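Local coordinates for periplasmic binding protein/LacI transcriptional regulator (Mycobacterium smegmatis, PDB 6HYH) that binds furanose sugars, here beta-D-fucofuranose, probably as the solute-binding component of an ABC transporter that takes up L-arabinofuranose, at residues Ala22-Glu27 with Ser79-Thr84; Glu151-Ala156 with Thr183-Arg188; Asp161-Phe166 with Phe209-Asp214. All coordinates share one frame; numbering follows the deposited sequence.

Contact 1: Ala22-Glu27 with Ser79-Thr84. With GYE (beta-D-fucofuranose), chain K.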
loop_
_atom_site.group_PDB
_atom_site.type_symbol
_atom_site.label_atom_id
_atom_site.label_comp_id
_atom_site.label_asym_id
_atom_site.label_seq_id
_atom_site.Cartn_x
_atom_site.Cartn_y
_atom_site.Cartn_z
ATOM N N ALA A 22 -21.450 4.384 3.987
ATOM C CA ALA A 22 -21.999 3.149 3.432
ATOM C C ALA A 22 -21.384 1.964 4.177
ATOM O O ALA A 22 -20.272 1.512 3.853
ATOM C CB ALA A 22 -21.733 3.069 1.934
ATOM N N GLN A 23 -22.104 1.472 5.181
ATOM C CA GLN A 23 -21.621 0.378 6.000
ATOM C C GLN A 23 -21.870 -0.961 5.308
ATOM O O GLN A 23 -22.826 -1.108 4.531
ATOM C CB GLN A 23 -22.309 0.394 7.368
ATOM C CG GLN A 23 -21.911 -0.772 8.253
ATOM C CD GLN A 23 -20.602 -0.537 8.989
ATOM O OE1 GLN A 23 -19.513 -0.763 8.458
ATOM N NE2 GLN A 23 -20.712 -0.109 10.242
ATOM N N VAL A 24 -20.996 -1.945 5.617
ATOM C CA VAL A 24 -21.104 -3.315 5.081
ATOM C C VAL A 24 -22.494 -3.889 5.342
ATOM O O VAL A 24 -23.239 -4.245 4.420
ATOM C CB VAL A 24 -20.040 -4.234 5.711
ATOM C CG1 VAL A 24 -20.239 -5.647 5.233
ATOM C CG2 VAL A 24 -18.630 -3.751 5.447
ATOM N N GLY A 25 -22.820 -4.057 6.618
ATOM C CA GLY A 25 -24.018 -4.758 7.048
ATOM C C GLY A 25 -23.949 -4.868 8.553
ATOM O O GLY A 25 -23.291 -4.059 9.214
ATOM N N ALA A 26 -24.581 -5.907 9.087
ATOM C CA ALA A 26 -24.610 -6.157 10.527
ATOM C C ALA A 26 -24.262 -7.604 10.810
ATOM O O ALA A 26 -24.954 -8.297 11.566
ATOM C CB ALA A 26 -25.970 -5.841 11.116
ATOM N N GLU A 27 -23.180 -8.094 10.189
ATOM C CA GLU A 27 -22.897 -9.522 10.277
ATOM C C GLU A 27 -22.439 -9.946 11.673
ATOM O O GLU A 27 -22.586 -11.117 12.032
ATOM C CB GLU A 27 -21.844 -9.910 9.227
ATOM C CG GLU A 27 -20.484 -9.194 9.296
ATOM C CD GLU A 27 -20.544 -7.720 8.854
ATOM O OE1 GLU A 27 -19.561 -6.934 9.153
ATOM O OE2 GLU A 27 -21.595 -7.362 8.221
ATOM N N SER A 79 -16.752 1.322 4.225
ATOM C CA SER A 79 -15.886 0.227 4.649
ATOM C C SER A 79 -16.074 -0.903 3.649
ATOM O O SER A 79 -17.102 -1.609 3.702
ATOM C CB SER A 79 -16.258 -0.192 6.066
ATOM O OG SER A 79 -16.080 -1.572 6.277
ATOM N N PRO A 80 -15.083 -1.143 2.750
ATOM C CA PRO A 80 -15.333 -2.021 1.593
ATOM C C PRO A 80 -15.468 -3.496 1.936
ATOM O O PRO A 80 -14.477 -4.132 2.338
ATOM C CB PRO A 80 -14.112 -1.770 0.709
ATOM C CG PRO A 80 -13.066 -1.340 1.646
ATOM C CD PRO A 80 -13.774 -0.477 2.642
ATOM N N VAL A 81 -16.682 -4.041 1.741
ATOM C CA VAL A 81 -16.982 -5.460 1.962
ATOM C C VAL A 81 -15.789 -6.314 1.580
ATOM O O VAL A 81 -15.365 -7.195 2.335
ATOM C CB VAL A 81 -18.194 -5.938 1.138
ATOM C CG1 VAL A 81 -18.791 -7.157 1.742
ATOM C CG2 VAL A 81 -19.200 -4.849 1.002
ATOM N N VAL A 82 -15.231 -6.035 0.407
ATOM C CA VAL A 82 -14.121 -6.786 -0.158
ATOM C C VAL A 82 -13.182 -5.794 -0.821
ATOM O O VAL A 82 -13.520 -4.632 -1.051
ATOM C CB VAL A 82 -14.606 -7.810 -1.216
ATOM C CG1 VAL A 82 -15.828 -8.557 -0.739
ATOM C CG2 VAL A 82 -14.931 -7.076 -2.527
ATOM N N ARG A 83 -11.988 -6.260 -1.137
ATOM C CA ARG A 83 -11.011 -5.297 -1.602
ATOM C C ARG A 83 -11.326 -4.841 -3.021
ATOM O O ARG A 83 -11.049 -3.691 -3.377
ATOM C CB ARG A 83 -9.617 -5.894 -1.521
ATOM C CG ARG A 83 -9.066 -6.069 -0.139
ATOM C CD ARG A 83 -7.703 -6.689 -0.342
ATOM N NE ARG A 83 -6.976 -6.968 0.887
ATOM C CZ ARG A 83 -6.023 -7.891 0.958
ATOM N NH1 ARG A 83 -5.734 -8.591 -0.135
ATOM N NH2 ARG A 83 -5.374 -8.126 2.100
ATOM N N THR A 84 -11.940 -5.711 -3.819
ATOM C CA THR A 84 -12.025 -5.573 -5.267
ATOM C C THR A 84 -13.318 -4.948 -5.765
ATOM O O THR A 84 -14.399 -5.194 -5.214
ATOM C CB THR A 84 -11.940 -6.948 -5.912
ATOM O OG1 THR A 84 -10.658 -7.517 -5.633
ATOM C CG2 THR A 84 -12.185 -6.856 -7.408
HETATM O O3 GYE K . -13.392 -8.415 12.582
HETATM C C2 GYE K . -15.760 -8.674 11.918
HETATM C C1 GYE K . -16.642 -7.843 10.985
HETATM O O5 GYE K . -13.727 -5.587 9.147
HETATM C C6 GYE K . -12.273 -5.909 11.110
HETATM O O4 GYE K . -15.723 -7.064 10.208
HETATM C C5 GYE K . -13.684 -5.876 10.553
HETATM C C4 GYE K . -14.387 -7.206 10.711
HETATM C C3 GYE K . -14.563 -7.743 12.126
HETATM O O1 GYE K . -17.460 -8.598 10.136
HETATM O O2 GYE K . -16.348 -8.968 13.178
#
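A methyl group of Val-24 lies against the backbone O and the hydroxyl of Ser-79, and the two segments share no hydrogen bond. CG2 of Val-24 lies 3.2 Å from the backbone O of Ser-79 and 3.5 Å from its OG. Both oxygens are satisfied elsewhere, O by Gln-61 and OG by Asp-104, so the methyl group packs against polar atoms that already have partners. The other branch of Val-24, CG1, stands trans to the amide nitrogen (chi1 175°) and meets CG1 of Val-81 at 4.1 Å, the two side chains meeting at a slant. Gln-23 starts out away from Ser-79, but its chain bends at chi2 (83°) and brings OE1 back to 4.1 Å from CB of Ser-79. The amide is held mainly from helix 29-45: NE2 bonds to Thr-35 and Asn-34 and OE1 to Arg-31, with a weak bond of 3.4 Å from Val-24 N to OE1. Past Gly-25 the chain turns to place Glu-27, whose OE1 accepts a hydrogen bond from O1 of the sugar at 2.9 Å. The same carboxylate oxygen forms a salt bridge with Arg-31, which also hydrogen-bonds the sugar; this would keep it in place and probably favour its charged form. Strands 18-23 and 75-78 run side by side and parallel in the sheet; strand 75-78 has just ended at Ser-79, and 18-23 ends at Gln-23, within the contact. Binding loops gathered at the carboxyl ends of parallel strands, in the order 2-1-3-4-5, are the hallmark of the Rossmann-like lobes of type I periplasmic binding proteins.

Contact 2: Glu151-Ala156 with Thr183-Arg188; sequences EGTTGA and TGDFTR. With GYE (beta-D-fucofuranose), chain K.
Gly-184 N donates to Glu-151 O at 2.7 Å, a fairly straight bond (156° at the hydrogen) lying in the carbonyl plane. The next carbonyl, Gly-152 O, accepts a hydrogen bond from Thr-183 OG1 over 3.1 Å, the hydroxyl arriving from above the carbonyl plane instead of on a lone pair. With chi1 at 176°, OG1 of Thr-183 points away from its own amide nitrogen and towards the neighbouring loop. CA of Thr-183 adds a C-H...O contact to Glu-151 O at 3.2 Å, while OE2 of Glu-151 forms a salt bridge with Lys-163. Packing takes over beyond the last strand pairing. CG2 of Thr-154 rests on CB of Thr-183 at 3.8 Å, and OG1 of Thr-153 approaches CD2 of Phe-186 at 3.6 Å. CA of Gly-152 sits over the middle of the Phe-186 ring, 3.6 Å from its centroid and 14° off the normal, a CH-pi contact. Over the opposite face lies C2 of the fucofuranose, nearer the rim, so the ring is a slab between backbone and sugar. Parallel strands 145-151 and 176-183 thus end together: a type II turn from Thr-153 leads to Ala-156 at the N-cap of helix 157-170, whose Pro-158, Ala-159 and Arg-162 also touch Phe-186, and Thr-187 caps helix 188-201 through Gly-190 N.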
loop_
_atom_site.group_PDB
_atom_site.type_symbol
_atom_site.label_atom_id
_atom_site.label_comp_id
_atom_site.label_asym_id
_atom_site.label_seq_id
_atom_site.Cartn_x
_atom_site.Cartn_y
_atom_site.Cartn_z
ATOM N N GLU A 151 -12.618 -18.936 8.680
ATOM C CA GLU A 151 -12.143 -17.833 7.851
ATOM C C GLU A 151 -13.259 -16.813 7.601
ATOM O O GLU A 151 -14.448 -17.152 7.566
ATOM C CB GLU A 151 -11.641 -18.367 6.502
ATOM C CG GLU A 151 -10.191 -18.788 6.450
ATOM C CD GLU A 151 -9.848 -19.512 5.153
ATOM O OE1 GLU A 151 -10.711 -20.271 4.664
ATOM O OE2 GLU A 151 -8.727 -19.318 4.617
ATOM N N GLY A 152 -12.852 -15.543 7.367
ATOM C CA GLY A 152 -13.794 -14.453 7.193
ATOM C C GLY A 152 -14.307 -14.370 5.747
ATOM O O GLY A 152 -13.833 -15.091 4.870
ATOM N N THR A 153 -15.300 -13.491 5.530
ATOM C CA THR A 153 -15.902 -13.297 4.209
ATOM C C THR A 153 -14.806 -13.360 3.158
ATOM O O THR A 153 -13.939 -12.484 3.135
ATOM C CB THR A 153 -16.633 -11.935 4.123
ATOM O OG1 THR A 153 -17.532 -11.762 5.230
ATOM C CG2 THR A 153 -17.402 -11.793 2.814
ATOM N N THR A 154 -14.792 -14.402 2.316
ATOM C CA THR A 154 -13.728 -14.502 1.316
ATOM C C THR A 154 -13.775 -13.247 0.457
ATOM O O THR A 154 -14.809 -12.932 -0.142
ATOM C CB THR A 154 -13.828 -15.787 0.465
ATOM O OG1 THR A 154 -15.181 -16.035 0.066
ATOM C CG2 THR A 154 -13.315 -17.020 1.247
ATOM N N GLY A 155 -12.677 -12.498 0.448
ATOM C CA GLY A 155 -12.567 -11.273 -0.320
ATOM C C GLY A 155 -12.377 -10.020 0.503
ATOM O O GLY A 155 -11.956 -8.993 -0.057
ATOM N N ALA A 156 -12.678 -10.062 1.812
ATOM C CA ALA A 156 -12.552 -8.897 2.695
ATOM C C ALA A 156 -11.132 -8.755 3.240
ATOM O O ALA A 156 -10.454 -9.753 3.518
ATOM C CB ALA A 156 -13.535 -8.985 3.862
ATOM N N THR A 183 -14.265 -20.753 5.172
ATOM C CA THR A 183 -14.887 -19.469 5.454
ATOM C C THR A 183 -16.224 -19.670 6.163
ATOM O O THR A 183 -16.942 -20.648 5.916
ATOM C CB THR A 183 -15.055 -18.669 4.153
ATOM O OG1 THR A 183 -15.758 -17.446 4.397
ATOM C CG2 THR A 183 -15.803 -19.475 3.127
ATOM N N GLY A 184 -16.560 -18.714 7.039
ATOM C CA GLY A 184 -17.775 -18.744 7.829
ATOM C C GLY A 184 -18.478 -17.390 7.827
ATOM O O GLY A 184 -19.428 -17.159 8.597
ATOM N N ASP A 185 -18.038 -16.502 6.929
ATOM C CA ASP A 185 -18.696 -15.217 6.652
ATOM C C ASP A 185 -18.811 -14.306 7.864
ATOM O O ASP A 185 -19.706 -13.456 7.921
ATOM C CB ASP A 185 -20.089 -15.437 6.080
ATOM C CG ASP A 185 -20.101 -15.395 4.600
ATOM O OD1 ASP A 185 -19.693 -14.349 4.034
ATOM O OD2 ASP A 185 -20.482 -16.434 4.019
ATOM N N PHE A 186 -17.866 -14.404 8.792
ATOM C CA PHE A 186 -17.842 -13.531 9.974
ATOM C C PHE A 186 -19.167 -13.576 10.748
ATOM O O PHE A 186 -19.569 -12.583 11.378
ATOM C CB PHE A 186 -17.532 -12.080 9.565
ATOM C CG PHE A 186 -16.097 -11.814 9.297
ATOM C CD1 PHE A 186 -15.103 -12.365 10.093
ATOM C CD2 PHE A 186 -15.725 -10.989 8.247
ATOM C CE1 PHE A 186 -13.727 -12.078 9.827
ATOM C CE2 PHE A 186 -14.380 -10.706 7.987
ATOM C CZ PHE A 186 -13.381 -11.260 8.773
ATOM N N THR A 187 -19.840 -14.728 10.778
ATOM C CA THR A 187 -21.135 -14.788 11.430
ATOM C C THR A 187 -21.106 -15.917 12.446
ATOM O O THR A 187 -20.287 -16.842 12.355
ATOM C CB THR A 187 -22.302 -14.960 10.432
ATOM O OG1 THR A 187 -22.402 -16.319 9.967
ATOM C CG2 THR A 187 -22.135 -14.049 9.266
ATOM N N ARG A 188 -21.980 -15.816 13.447
ATOM C CA ARG A 188 -22.138 -16.934 14.365
ATOM C C ARG A 188 -22.584 -18.204 13.644
ATOM O O ARG A 188 -21.955 -19.262 13.770
ATOM C CB ARG A 188 -23.136 -16.583 15.459
ATOM C CG ARG A 188 -22.517 -15.970 16.650
ATOM C CD ARG A 188 -23.608 -15.538 17.579
ATOM N NE ARG A 188 -23.178 -14.413 18.405
ATOM C CZ ARG A 188 -23.223 -14.420 19.730
ATOM N NH1 ARG A 188 -23.699 -15.503 20.350
ATOM N NH2 ARG A 188 -22.812 -13.353 20.421
HETATM O O3 GYE K . -13.392 -8.415 12.582
HETATM C C2 GYE K . -15.760 -8.674 11.918
HETATM C C1 GYE K . -16.642 -7.843 10.985
HETATM O O5 GYE K . -13.727 -5.587 9.147
HETATM C C6 GYE K . -12.273 -5.909 11.110
HETATM O O4 GYE K . -15.723 -7.064 10.208
HETATM C C5 GYE K . -13.684 -5.876 10.553
HETATM C C4 GYE K . -14.387 -7.206 10.711
HETATM C C3 GYE K . -14.563 -7.743 12.126
HETATM O O1 GYE K . -17.460 -8.598 10.136
HETATM O O2 GYE K . -16.348 -8.968 13.178
#

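Contact 3: Asp161-Phe166 with Phe209-Asp214; sequences DRKTGF and FAQNDD. With ZN (zinc ion), chain F; GYE (beta-D-fucofuranose), chain K.
The rings of Phe-166 and Phe-209 form an offset stack with planes nearly parallel at 12°, although they are modelled closer than is credible, and their exact spacing is doubtful. Both side chains have a trans chi1 and run antiparallel to each other, and the rings overlap face to face but are not concentric. Ala-130 of helix 123-137 and Gln-149 of strand 145-151 also pack against this pair. One helical turn before Phe-166, Arg-162 leans to the same partner segment. Its chain is stretched from CG to NE, with CD passing 3.4 Å from Gln-211 O, and this carries the guanidinium into the sugar pocket. There NH1 and NH2 grip a single atom, O3 of the fucofuranose, at 2.8 and 2.7 Å, with O3 at the edge of the guanidinium and in its plane. The fork leaves NE to form a salt bridge with Glu-126, which helps fix the rotation of the group. Helix 157-170 is the connection of a beta-alpha-beta crossover from strand 145-151 to strand 176-183, and strand 207-210 lies on the other side of 145-151 in the parallel part of this lobe's mixed sheet. Where that strand gives way to a loop, Gln-211 extends its amide to the helix: NE2 comes 3.6 Å from Lys-163 N and bonds to Gln-149, while OE1 accepts from Gly-152 N. In Asn-212 a chi1 of 80° folds CG back over its own main chain; this sets ND2 on sugar O2 at 3.1 Å in an almost straight bond (169°), with Phe-186 O as a further acceptor, while OD1 caps helix 213-226 at Met-215 N. Facing elsewhere, Asp-161 binds a zinc ion through OD2 at 2.3 Å, in a site shared with Asp-157.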
loop_
_atom_site.group_PDB
_atom_site.type_symbol
_atom_site.label_atom_id
_atom_site.label_comp_id
_atom_site.label_asym_id
_atom_site.label_seq_id
_atom_site.Cartn_x
_atom_site.Cartn_y
_atom_site.Cartn_z
ATOM N N ASP A 161 -5.858 -10.736 5.511
ATOM C CA ASP A 161 -4.733 -10.347 6.353
ATOM C C ASP A 161 -4.622 -11.233 7.584
ATOM O O ASP A 161 -3.519 -11.627 7.972
ATOM C CB ASP A 161 -4.883 -8.888 6.771
ATOM C CG ASP A 161 -4.454 -7.938 5.680
ATOM O OD1 ASP A 161 -3.431 -8.245 5.035
ATOM O OD2 ASP A 161 -5.132 -6.905 5.446
ATOM N N ARG A 162 -5.746 -11.543 8.229
ATOM C CA ARG A 162 -5.672 -12.328 9.450
ATOM C C ARG A 162 -5.176 -13.733 9.154
ATOM O O ARG A 162 -4.320 -14.250 9.888
ATOM C CB ARG A 162 -7.039 -12.352 10.131
ATOM C CG ARG A 162 -7.425 -11.022 10.734
ATOM C CD ARG A 162 -8.710 -11.100 11.559
ATOM N NE ARG A 162 -9.118 -9.771 12.017
ATOM C CZ ARG A 162 -10.386 -9.410 12.217
ATOM N NH1 ARG A 162 -11.383 -10.271 11.996
ATOM N NH2 ARG A 162 -10.670 -8.182 12.624
ATOM N N LYS A 163 -5.709 -14.366 8.092
ATOM C CA LYS A 163 -5.112 -15.593 7.556
ATOM C C LYS A 163 -3.588 -15.495 7.448
ATOM O O LYS A 163 -2.870 -16.354 7.980
ATOM C CB LYS A 163 -5.732 -15.959 6.212
ATOM C CG LYS A 163 -5.503 -17.424 5.819
ATOM C CD LYS A 163 -6.231 -17.765 4.529
ATOM C CE LYS A 163 -5.869 -19.147 4.015
ATOM N NZ LYS A 163 -6.769 -19.476 2.873
ATOM N N THR A 164 -3.075 -14.484 6.715
ATOM C CA THR A 164 -1.622 -14.368 6.524
ATOM C C THR A 164 -0.891 -14.291 7.859
ATOM O O THR A 164 0.093 -15.001 8.094
ATOM C CB THR A 164 -1.282 -13.128 5.694
ATOM O OG1 THR A 164 -1.974 -13.186 4.441
ATOM C CG2 THR A 164 0.236 -13.030 5.446
ATOM N N GLY A 165 -1.340 -13.400 8.732
ATOM C CA GLY A 165 -0.639 -13.196 9.984
ATOM C C GLY A 165 -0.656 -14.430 10.859
ATOM O O GLY A 165 0.367 -14.795 11.444
ATOM N N PHE A 166 -1.822 -15.081 10.979
ATOM C CA PHE A 166 -1.891 -16.300 11.777
ATOM C C PHE A 166 -1.001 -17.378 11.188
ATOM O O PHE A 166 -0.316 -18.087 11.930
ATOM C CB PHE A 166 -3.328 -16.812 11.890
ATOM C CG PHE A 166 -3.477 -17.959 12.854
ATOM C CD1 PHE A 166 -3.077 -19.241 12.522
ATOM C CD2 PHE A 166 -3.979 -17.740 14.119
ATOM C CE1 PHE A 166 -3.202 -20.290 13.429
ATOM C CE2 PHE A 166 -4.104 -18.789 15.026
ATOM C CZ PHE A 166 -3.716 -20.064 14.675
ATOM N N PHE A 209 -8.958 -21.361 15.461
ATOM C CA PHE A 209 -8.629 -19.961 15.275
ATOM C C PHE A 209 -9.815 -19.317 14.574
ATOM O O PHE A 209 -10.083 -19.623 13.401
ATOM C CB PHE A 209 -7.361 -19.784 14.457
ATOM C CG PHE A 209 -7.180 -18.380 13.969
ATOM C CD1 PHE A 209 -7.461 -17.308 14.818
ATOM C CD2 PHE A 209 -6.759 -18.119 12.666
ATOM C CE1 PHE A 209 -7.303 -15.991 14.384
ATOM C CE2 PHE A 209 -6.601 -16.809 12.223
ATOM C CZ PHE A 209 -6.875 -15.738 13.097
ATOM N N ALA A 210 -10.516 -18.427 15.283
ATOM C CA ALA A 210 -11.734 -17.803 14.783
ATOM C C ALA A 210 -11.422 -16.364 14.360
ATOM O O ALA A 210 -11.194 -15.480 15.214
ATOM C CB ALA A 210 -12.830 -17.850 15.844
ATOM N N GLN A 211 -11.504 -16.119 13.042
ATOM C CA GLN A 211 -11.078 -14.834 12.495
ATOM C C GLN A 211 -11.905 -13.684 13.024
ATOM O O GLN A 211 -11.423 -12.540 13.030
ATOM C CB GLN A 211 -11.104 -14.849 10.962
ATOM C CG GLN A 211 -9.985 -15.690 10.365
ATOM C CD GLN A 211 -9.802 -15.410 8.921
ATOM O OE1 GLN A 211 -10.480 -14.547 8.362
ATOM N NE2 GLN A 211 -8.875 -16.126 8.289
ATOM N N ASN A 212 -13.145 -13.936 13.439
ATOM C CA ASN A 212 -13.835 -12.991 14.292
ATOM C C ASN A 212 -14.488 -13.792 15.399
ATOM O O ASN A 212 -14.825 -14.968 15.205
ATOM C CB ASN A 212 -14.824 -12.091 13.512
ATOM C CG ASN A 212 -16.166 -12.750 13.208
ATOM O OD1 ASN A 212 -16.308 -13.973 13.174
ATOM N ND2 ASN A 212 -17.183 -11.903 12.996
ATOM N N ASP A 213 -14.604 -13.192 16.589
ATOM C CA ASP A 213 -15.016 -14.070 17.667
ATOM C C ASP A 213 -16.497 -14.406 17.600
ATOM O O ASP A 213 -16.941 -15.312 18.310
ATOM C CB ASP A 213 -14.550 -13.516 19.033
ATOM C CG ASP A 213 -15.054 -12.142 19.348
ATOM O OD1 ASP A 213 -16.159 -11.830 18.855
ATOM O OD2 ASP A 213 -14.350 -11.397 20.096
ATOM N N ASP A 214 -17.254 -13.787 16.695
ATOM C CA ASP A 214 -18.605 -14.274 16.426
ATOM C C ASP A 214 -18.581 -15.697 15.868
ATOM O O ASP A 214 -19.329 -16.583 16.321
ATOM C CB ASP A 214 -19.299 -13.323 15.461
ATOM C CG ASP A 214 -19.997 -12.197 16.179
ATOM O OD1 ASP A 214 -20.977 -12.477 16.894
ATOM O OD2 ASP A 214 -19.537 -11.038 16.064
HETATM ZN ZN ZN F . -4.451 -4.866 4.516
HETATM O O3 GYE K . -13.392 -8.415 12.582
HETATM C C2 GYE K . -15.760 -8.674 11.918
HETATM C C1 GYE K . -16.642 -7.843 10.985
HETATM O O5 GYE K . -13.727 -5.587 9.147
HETATM C C6 GYE K . -12.273 -5.909 11.110
HETATM O O4 GYE K . -15.723 -7.064 10.208
HETATM C C5 GYE K . -13.684 -5.876 10.553
HETATM C C4 GYE K . -14.387 -7.206 10.711
HETATM C C3 GYE K . -14.563 -7.743 12.126
HETATM O O1 GYE K . -17.460 -8.598 10.136
HETATM O O2 GYE K . -16.348 -8.968 13.178
#

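From the N terminus, contact 1 comes first, closing a loop of 51 residues by bringing the ends of strands 18-23 and 75-78 together in one lobe. It is complete before the other two begin. Contact 2 closes 26 residues and contact 3 closes 42, and they cross: 161-166 falls between the segments of contact 2, and 183-188 between those of contact 3. Both belong to the second lobe, where Phe-186 CE1 packs 3.7 Å from Arg-162 NH1. The lobes meet directly where Arg-83 N lies 2.9 Å from Gly-155 O, a probable hydrogen bond between contacts 1 and 2. All three contacts reach the same fucofuranose, which is enclosed between the lobes.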